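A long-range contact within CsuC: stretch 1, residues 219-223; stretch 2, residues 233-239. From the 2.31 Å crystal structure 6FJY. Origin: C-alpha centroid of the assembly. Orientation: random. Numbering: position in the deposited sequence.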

ATOM      1  N   SER A 219      31.643  18.183   7.824  1.00 99.46           N
ATOM      2  CA  SER A 219      30.414  18.553   7.134  1.00104.38           C
ATOM      3  C   SER A 219      29.367  17.464   7.320  1.00104.99           C
ATOM      4  O   SER A 219      29.633  16.435   7.942  1.00107.11           O
ATOM      5  CB  SER A 219      30.677  18.809   5.643  1.00102.48           C
ATOM      6  OG  SER A 219      31.406  17.747   5.052  1.00 97.19           O
ATOM      7  N   LYS A 220      28.170  17.691   6.787  1.00101.02           N
ATOM      8  CA  LYS A 220      27.088  16.736   6.960  1.00102.47           C
ATOM      9  C   LYS A 220      26.216  16.731   5.714  1.00 89.39           C
ATOM     10  O   LYS A 220      26.029  17.759   5.060  1.00 95.79           O
ATOM     11  CB  LYS A 220      26.255  17.047   8.211  1.00110.74           C
ATOM     12  CG  LYS A 220      25.673  18.446   8.251  1.00124.23           C
ATOM     13  CD  LYS A 220      24.919  18.686   9.554  1.00130.45           C
ATOM     14  CE  LYS A 220      24.352  20.100   9.622  1.00133.63           C
ATOM     15  NZ  LYS A 220      23.381  20.374   8.528  1.00131.67           N
ATOM     16  N   ILE A 221      25.698  15.573   5.399  1.00 80.68           N
ATOM     17  CA  ILE A 221      24.891  15.376   4.203  1.00 93.69           C
ATOM     18  C   ILE A 221      23.446  15.744   4.504  1.00 89.43           C
ATOM     19  O   ILE A 221      22.962  15.610   5.634  1.00 73.42           O
ATOM     20  CB  ILE A 221      25.003  13.923   3.696  1.00 97.14           C
ATOM     21  CG1 ILE A 221      26.459  13.488   3.596  1.00 95.80           C
ATOM     22  CG2 ILE A 221      24.343  13.771   2.337  1.00105.07           C
ATOM     23  CD1 ILE A 221      26.609  12.086   3.037  1.00 93.27           C
ATOM     24  N   TYR A 222      22.753  16.217   3.474  1.00 94.53           N
ATOM     25  CA  TYR A 222      21.329  16.506   3.527  1.00100.02           C
ATOM     26  C   TYR A 222      20.565  15.473   2.706  1.00 90.59           C
ATOM     27  O   TYR A 222      20.970  15.132   1.593  1.00 82.14           O
ATOM     28  CB  TYR A 222      21.048  17.913   3.001  1.00109.93           C
ATOM     29  CG  TYR A 222      21.314  19.006   4.006  1.00116.14           C
ATOM     30  CD1 TYR A 222      21.028  18.818   5.354  1.00110.85           C
ATOM     31  CD2 TYR A 222      21.844  20.230   3.607  1.00128.22           C
ATOM     32  CE1 TYR A 222      21.262  19.823   6.279  1.00120.77           C
ATOM     33  CE2 TYR A 222      22.083  21.240   4.525  1.00131.95           C
ATOM     34  CZ  TYR A 222      21.791  21.032   5.860  1.00127.76           C
ATOM     35  OH  TYR A 222      22.028  22.032   6.775  1.00131.78           O
ATOM     36  N   GLY A 223      19.452  14.985   3.254  1.00 92.23           N
ATOM     37  CA  GLY A 223      18.684  13.941   2.604  1.00 91.09           C
ATOM     38  C   GLY A 223      17.204  14.050   2.906  1.00 86.26           C
ATOM     39  O   GLY A 223      16.777  14.819   3.770  1.00 85.42           O
TER
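Stretch 2, residues 233-239: LIEITKM

Four backbone hydrogen bonds fix stretch 2 against stretch 1, and they come as two reciprocal pairs. Ile221 N donates to Ile236 O at 2.8 Å, and Ile236 N returns a bond to Ile221 O at 3.1 Å, the straighter of the two at 166°. Two residues along, Gly223 N reaches Ile234 O at 3.1 Å while Ile234 N reaches Gly223 O at 2.9 Å. The same carbonyl, Gly223 O, also lies 3.5 Å from Leu233 CA in a CA-H...O contact.

This pattern sets the register of an antiparallel pair. Residues 233-238 run extended, with phi between -76° and -129° and psi between 117° and 161°, and their direction makes an angle of 158° with that of the strand running through Ile221, Tyr222 and Gly223; the axes approach to 4.7 Å. Tyr222 faces Glu235 between the two bonded pairs, a non-hydrogen-bonded position with their CA atoms 5.2 Å apart.

The alternation sorts the side chains. Ile221 and Ile236 share one face, where Ile221 CB meets Ile236 CG2 at 3.6 Å, the apolar centre of the contact. Gly223 stands opposite Ile234 on that face and contributes backbone alone; nevertheless it is buried, and 72 Å² of it is covered by stretch 2. A CB there would have room, so steric exclusion by this neighbour does not explain the glycine.

The other face carries Lys220, Tyr222, Glu235 and Thr237. Lys220 NZ lies 4.3 Å from Glu235 OE1, near enough for charges to attract but beyond a salt bridge. Lys220 CB packs 4.2 Å from Thr237 CG2. Farther out, Ser219 O touches Lys238 CB at 3.5 Å, whereas Met239 makes no contact. The rule is economical: paired backbone bonds set the register, and alternation separates an isoleucine contact from a more polar face.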

ATOM      1  N   LEU A 233      12.951  16.088   5.930  1.00 83.77           N
ATOM      2  CA  LEU A 233      14.339  16.429   5.671  1.00 93.99           C
ATOM      3  C   LEU A 233      15.174  15.943   6.846  1.00100.89           C
ATOM      4  O   LEU A 233      14.989  16.397   7.980  1.00112.63           O
ATOM      5  CB  LEU A 233      14.484  17.937   5.478  1.00105.24           C
ATOM      6  CG  LEU A 233      15.865  18.487   5.123  1.00111.93           C
ATOM      7  CD1 LEU A 233      16.331  17.914   3.803  1.00118.45           C
ATOM      8  CD2 LEU A 233      15.828  20.005   5.057  1.00115.23           C
ATOM      9  N   ILE A 234      16.076  15.007   6.578  1.00 87.45           N
ATOM     10  CA  ILE A 234      16.855  14.338   7.605  1.00 79.78           C
ATOM     11  C   ILE A 234      18.313  14.734   7.427  1.00 78.85           C
ATOM     12  O   ILE A 234      18.798  14.851   6.294  1.00 60.09           O
ATOM     13  CB  ILE A 234      16.660  12.811   7.524  1.00 84.92           C
ATOM     14  CG1 ILE A 234      17.482  12.092   8.592  1.00 88.41           C
ATOM     15  CG2 ILE A 234      16.987  12.294   6.125  1.00 82.63           C
ATOM     16  CD1 ILE A 234      17.179  10.611   8.674  1.00 92.47           C
ATOM     17  N   GLU A 235      18.994  15.000   8.541  1.00 83.03           N
ATOM     18  CA  GLU A 235      20.398  15.377   8.516  1.00 79.94           C
ATOM     19  C   GLU A 235      21.263  14.208   8.960  1.00 86.10           C
ATOM     20  O   GLU A 235      20.936  13.505   9.920  1.00 90.41           O
ATOM     21  CB  GLU A 235      20.665  16.602   9.386  1.00 86.28           C
ATOM     22  CG  GLU A 235      20.142  16.526  10.801  1.00 86.37           C
ATOM     23  CD  GLU A 235      20.343  17.844  11.539  1.00 88.96           C
ATOM     24  OE1 GLU A 235      20.132  18.909  10.912  1.00 81.32           O
ATOM     25  OE2 GLU A 235      20.726  17.811  12.731  1.00 80.52           O
ATOM     26  N   ILE A 236      22.365  14.002   8.248  1.00 85.10           N
ATOM     27  CA  ILE A 236      23.267  12.886   8.485  1.00 80.42           C
ATOM     28  C   ILE A 236      24.677  13.446   8.602  1.00 83.12           C
ATOM     29  O   ILE A 236      25.166  14.110   7.677  1.00 75.15           O
ATOM     30  CB  ILE A 236      23.172  11.824   7.374  1.00 86.91           C
ATOM     31  CG1 ILE A 236      24.498  11.094   7.188  1.00 87.69           C
ATOM     32  CG2 ILE A 236      22.699  12.436   6.069  1.00 87.03           C
ATOM     33  CD1 ILE A 236      24.323   9.702   6.670  1.00 89.77           C
ATOM     34  N   THR A 237      25.312  13.212   9.746  1.00 90.79           N
ATOM     35  CA  THR A 237      26.619  13.767  10.057  1.00 95.61           C
ATOM     36  C   THR A 237      27.721  12.761   9.737  1.00 95.05           C
ATOM     37  O   THR A 237      27.482  11.557   9.617  1.00 97.74           O
ATOM     38  CB  THR A 237      26.679  14.177  11.530  1.00100.72           C
ATOM     39  OG1 THR A 237      26.582  13.011  12.356  1.00 97.19           O
ATOM     40  CG2 THR A 237      25.518  15.105  11.853  1.00 96.19           C
ATOM     41  N   LYS A 238      28.944  13.268   9.613  1.00 89.26           N
ATOM     42  CA  LYS A 238      30.063  12.432   9.205  1.00 87.04           C
ATOM     43  C   LYS A 238      30.621  11.631  10.375  1.00 92.44           C
ATOM     44  O   LYS A 238      30.715  12.129  11.500  1.00 81.04           O
ATOM     45  CB  LYS A 238      31.165  13.299   8.588  1.00 92.96           C
ATOM     46  CG  LYS A 238      32.452  12.551   8.266  1.00 99.75           C
ATOM     47  CD  LYS A 238      33.336  13.348   7.321  1.00 99.44           C
ATOM     48  CE  LYS A 238      33.717  14.686   7.911  1.00108.45           C
ATOM     49  NZ  LYS A 238      34.654  14.525   9.059  1.00126.53           N
ATOM     50  N   MET A 239      30.989  10.378  10.101  1.00104.96           N
ATOM     51  CA  MET A 239      31.668   9.555  11.094  1.00109.27           C
ATOM     52  C   MET A 239      33.112  10.024  11.248  1.00124.35           C
ATOM     53  O   MET A 239      33.866  10.069  10.269  1.00108.06           O
ATOM     54  CB  MET A 239      31.631   8.075  10.702  1.00 94.38           C
ATOM     55  CG  MET A 239      30.329   7.354  10.994  1.00 79.74           C
ATOM     56  SD  MET A 239      30.406   5.583  10.674  1.00 59.97           S
ATOM     57  CE  MET A 239      30.100   5.551   8.916  1.00 69.11           C
TER